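Local coordinates for metallo-beta-lactamase FIM-1 (Pseudomonas aeruginosa, PDB 6V3Q) that hydrolyses the amide bond of beta-lactam antibiotics to give substituted beta-amino acids, as a zinc-dependent class B enzyme, at the interface of chains A and B. Numbering follows the deposited sequence. Chains: chain A/B, Metallo-beta-lactamase FIM-1.

The interface of chains A and B. Residues chain A 23, 33-35, 168, 206-207; chain B 4, 28-33.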
ATOM      1  N   THR A  23       8.345  12.746   1.030  1.00 58.37           N
ATOM      2  CA  THR A  23       7.491  11.595   0.777  1.00 60.99           C
ATOM      3  C   THR A  23       6.931  11.103   2.101  1.00 60.60           C
ATOM      4  O   THR A  23       7.693  10.804   3.027  1.00 61.17           O
ATOM      5  CB  THR A  23       8.267  10.469   0.079  1.00 61.01           C
ATOM      6  OG1 THR A  23       8.770  10.937  -1.179  1.00 63.59           O
ATOM      7  CG2 THR A  23       7.366   9.266  -0.160  1.00 60.81           C
ATOM      8  N   HIS A  33       1.173   0.660   2.883  1.00 66.45           N
ATOM      9  CA  HIS A  33       1.315   2.106   2.851  1.00 68.20           C
ATOM     10  C   HIS A  33       1.197   2.580   1.412  1.00 66.10           C
ATOM     11  O   HIS A  33       1.552   1.859   0.479  1.00 72.66           O
ATOM     12  CB  HIS A  33       2.659   2.567   3.444  1.00 69.73           C
ATOM     13  CG  HIS A  33       2.808   2.303   4.912  1.00 76.99           C
ATOM     14  ND1 HIS A  33       3.308   1.119   5.410  1.00 81.82           N
ATOM     15  CD2 HIS A  33       2.538   3.080   5.989  1.00 77.70           C
ATOM     16  CE1 HIS A  33       3.333   1.175   6.730  1.00 84.34           C
ATOM     17  NE2 HIS A  33       2.869   2.353   7.107  1.00 82.89           N
ATOM     18  N   VAL A  34       0.687   3.797   1.239  1.00 60.84           N
ATOM     19  CA  VAL A  34       0.637   4.466  -0.054  1.00 65.50           C
ATOM     20  C   VAL A  34       1.438   5.754   0.061  1.00 60.92           C
ATOM     21  O   VAL A  34       1.193   6.544   0.976  1.00 57.68           O
ATOM     22  CB  VAL A  34      -0.802   4.761  -0.523  1.00 67.39           C
ATOM     23  CG1 VAL A  34      -1.532   3.469  -0.839  1.00 68.72           C
ATOM     24  CG2 VAL A  34      -1.583   5.551   0.518  1.00 74.33           C
ATOM     25  N   PRO A  35       2.418   5.997  -0.806  1.00 60.93           N
ATOM     26  CA  PRO A  35       3.236   7.205  -0.691  1.00 59.21           C
ATOM     27  C   PRO A  35       2.633   8.401  -1.416  1.00 60.84           C
ATOM     28  O   PRO A  35       1.796   8.272  -2.312  1.00 61.96           O
ATOM     29  CB  PRO A  35       4.555   6.784  -1.353  1.00 59.55           C
ATOM     30  CG  PRO A  35       4.125   5.824  -2.405  1.00 60.94           C
ATOM     31  CD  PRO A  35       2.939   5.078  -1.835  1.00 61.37           C
ATOM     32  N   PRO A 168       2.066   7.855 -12.141  1.00 60.01           N
ATOM     33  CA  PRO A 168       3.376   7.281 -11.808  1.00 59.98           C
ATOM     34  C   PRO A 168       3.921   6.443 -12.954  1.00 59.91           C
ATOM     35  O   PRO A 168       3.171   5.901 -13.769  1.00 62.65           O
ATOM     36  CB  PRO A 168       3.083   6.414 -10.577  1.00 62.49           C
ATOM     37  CG  PRO A 168       1.801   6.955 -10.021  1.00 62.67           C
ATOM     38  CD  PRO A 168       1.016   7.431 -11.199  1.00 58.56           C
ATOM     39  N   HIS A 206       2.998  10.000  -6.959  1.00 58.47           N
ATOM     40  CA  HIS A 206       3.342   8.689  -6.428  1.00 63.25           C
ATOM     41  C   HIS A 206       4.556   8.131  -7.154  1.00 60.44           C
ATOM     42  O   HIS A 206       4.660   8.230  -8.381  1.00 64.15           O
ATOM     43  CB  HIS A 206       2.168   7.722  -6.565  1.00 70.96           C
ATOM     44  CG  HIS A 206       0.874   8.279  -6.067  1.00 78.05           C
ATOM     45  ND1 HIS A 206       0.740   8.835  -4.813  1.00 80.88           N
ATOM     46  CD2 HIS A 206      -0.342   8.376  -6.654  1.00 78.40           C
ATOM     47  CE1 HIS A 206      -0.504   9.245  -4.646  1.00 81.04           C
ATOM     48  NE2 HIS A 206      -1.182   8.978  -5.748  1.00 80.89           N
ATOM     49  N   GLY A 207       5.475   7.547  -6.390  1.00 65.49           N
ATOM     50  CA  GLY A 207       6.614   6.878  -6.966  1.00 66.17           C
ATOM     51  C   GLY A 207       7.726   7.820  -7.377  1.00 67.02           C
ATOM     52  O   GLY A 207       7.701   9.022  -7.088  1.00 59.81           O
TER
ATOM     53  N   GLN B   4      12.902   5.112  -2.774  1.00129.84           N
ATOM     54  CA  GLN B   4      11.636   4.409  -2.941  1.00129.01           C
ATOM     55  C   GLN B   4      11.852   3.173  -3.804  1.00121.21           C
ATOM     56  O   GLN B   4      11.687   3.240  -5.030  1.00122.03           O
ATOM     57  CB  GLN B   4      10.585   5.312  -3.589  1.00133.55           C
ATOM     58  CG  GLN B   4      10.320   6.622  -2.874  1.00139.78           C
ATOM     59  CD  GLN B   4       9.224   7.419  -3.550  1.00143.61           C
ATOM     60  OE1 GLN B   4       8.040   7.109  -3.414  1.00140.82           O
ATOM     61  NE2 GLN B   4       9.613   8.445  -4.295  1.00147.71           N
ATOM     62  N   MET B  28       2.422  -2.002  -5.852  0.52 71.40           N
ATOM     63  CA  MET B  28       1.182  -1.524  -6.447  0.52 72.30           C
ATOM     64  C   MET B  28       1.479  -0.441  -7.476  0.52 73.52           C
ATOM     65  O   MET B  28       2.608   0.037  -7.602  0.52 74.50           O
ATOM     66  CB  MET B  28       0.236  -0.989  -5.370  0.52 73.50           C
ATOM     67  CG  MET B  28      -0.172  -2.022  -4.335  0.52 75.88           C
ATOM     68  SD  MET B  28      -1.513  -1.432  -3.284  0.52 79.09           S
ATOM     69  CE  MET B  28      -0.713  -0.089  -2.419  0.52 74.56           C
ATOM     70  N   GLU B  29       0.437  -0.047  -8.214  1.00 76.34           N
ATOM     71  CA  GLU B  29       0.620   0.966  -9.252  1.00 81.22           C
ATOM     72  C   GLU B  29       0.821   2.358  -8.667  1.00 77.34           C
ATOM     73  O   GLU B  29       1.511   3.185  -9.274  1.00 78.91           O
ATOM     74  CB  GLU B  29      -0.562   0.958 -10.221  1.00 88.06           C
ATOM     75  CG  GLU B  29      -0.344   0.078 -11.440  1.00 96.74           C
ATOM     76  CD  GLU B  29      -1.216   0.482 -12.611  1.00106.58           C
ATOM     77  OE1 GLU B  29      -1.516  -0.385 -13.455  1.00111.19           O
ATOM     78  OE2 GLU B  29      -1.596   1.669 -12.692  1.00109.64           O
ATOM     79  N   ASN B  30       0.240   2.644  -7.503  1.00 69.89           N
ATOM     80  CA  ASN B  30       0.524   3.904  -6.826  1.00 71.12           C
ATOM     81  C   ASN B  30       1.859   3.877  -6.093  1.00 71.93           C
ATOM     82  O   ASN B  30       2.136   4.781  -5.297  1.00 69.31           O
ATOM     83  CB  ASN B  30      -0.606   4.261  -5.854  1.00 68.68           C
ATOM     84  CG  ASN B  30      -0.860   3.178  -4.818  1.00 72.13           C
ATOM     85  OD1 ASN B  30      -0.031   2.293  -4.596  1.00 71.67           O
ATOM     86  ND2 ASN B  30      -2.014   3.252  -4.169  1.00 68.92           N
ATOM     87  N   TRP B  31       2.675   2.854  -6.345  1.00 67.45           N
ATOM     88  CA  TRP B  31       3.973   2.619  -5.722  1.00 71.68           C
ATOM     89  C   TRP B  31       3.879   2.387  -4.224  1.00 69.73           C
ATOM     90  O   TRP B  31       4.899   2.456  -3.527  1.00 66.90           O
ATOM     91  CB  TRP B  31       4.957   3.751  -6.026  1.00 69.27           C
ATOM     92  CG  TRP B  31       5.511   3.616  -7.393  1.00 74.49           C
ATOM     93  CD1 TRP B  31       4.879   3.904  -8.565  1.00 70.99           C
ATOM     94  CD2 TRP B  31       6.806   3.122  -7.743  1.00 75.63           C
ATOM     95  NE1 TRP B  31       5.708   3.633  -9.626  1.00 72.86           N
ATOM     96  CE2 TRP B  31       6.897   3.150  -9.148  1.00 77.50           C
ATOM     97  CE3 TRP B  31       7.901   2.665  -7.004  1.00 77.36           C
ATOM     98  CZ2 TRP B  31       8.039   2.739  -9.829  1.00 80.96           C
ATOM     99  CZ3 TRP B  31       9.034   2.259  -7.681  1.00 79.89           C
ATOM    100  CH2 TRP B  31       9.095   2.298  -9.079  1.00 81.87           C
ATOM    101  N   GLY B  32       2.690   2.105  -3.709  1.00 68.74           N
ATOM    102  CA  GLY B  32       2.560   1.576  -2.375  1.00 66.46           C
ATOM    103  C   GLY B  32       2.941   0.109  -2.339  1.00 66.23           C
ATOM    104  O   GLY B  32       3.299  -0.507  -3.342  1.00 64.95           O
ATOM    105  N   HIS B  33       2.865  -0.461  -1.141  1.00 67.27           N
ATOM    106  CA  HIS B  33       3.179  -1.867  -0.937  1.00 69.77           C
ATOM    107  C   HIS B  33       2.112  -2.484  -0.046  1.00 66.68           C
ATOM    108  O   HIS B  33       1.595  -1.822   0.856  1.00 73.57           O
ATOM    109  CB  HIS B  33       4.570  -2.049  -0.307  1.00 71.29           C
ATOM    110  CG  HIS B  33       5.706  -1.908  -1.275  1.00 76.69           C
ATOM    111  ND1 HIS B  33       6.477  -0.768  -1.362  1.00 81.45           N
ATOM    112  CD2 HIS B  33       6.214  -2.774  -2.186  1.00 76.90           C
ATOM    113  CE1 HIS B  33       7.404  -0.935  -2.289  1.00 83.52           C
ATOM    114  NE2 HIS B  33       7.265  -2.142  -2.805  1.00 82.05           N
TER
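B:Asn30, the most buried residue of this contact between two enzyme copies (68 Å²), sits in the loop just before an antiparallel bridge. Its CG occupies the crowded position between backbone N and carbonyl carbon (chi1 57°), folding the short amide back so that OD1 accepts from N of B:Gly32 at 2.9 Å. That N-H comes in above the carbonyl plane and closes an Asx turn. ND2 lies 3.4 Å from CG1 of A:Val34, whose branched side chain crosses the amide obliquely; the same methyl meets CE of B:Met28. The backbone O of B:Asn30 rests on CB of A:His206 (3.2 Å). A:Pro35 sets CG and CD of its rigid ring against O of B:Trp31 and the backbone N and CA of B:Gly32, where glycine allows close approach. CA of A:Gly207, unencumbered by a side chain, lies over one indole face of B:Trp31, offset toward the rim and 3.5 Å from CG (CH-pi). A:Pro168 CB touches CD1. Behind, ND1 of A:His206, the family's histidine ligand for the second zinc, donates to O of A:Pro35 at 2.8 Å, fixing the imidazole's rotation. Reciprocal backbone bonds join A:His33 and B:His33, B:His33 N to A:His33 O being 3.1 Å. B loop 28-32, which flanks the active-site mouth, thus packs against the start of A strand 33-43 and the partner's active-site loops; because the enzyme is a monomer, this two-fold pairing may reflect crystal packing.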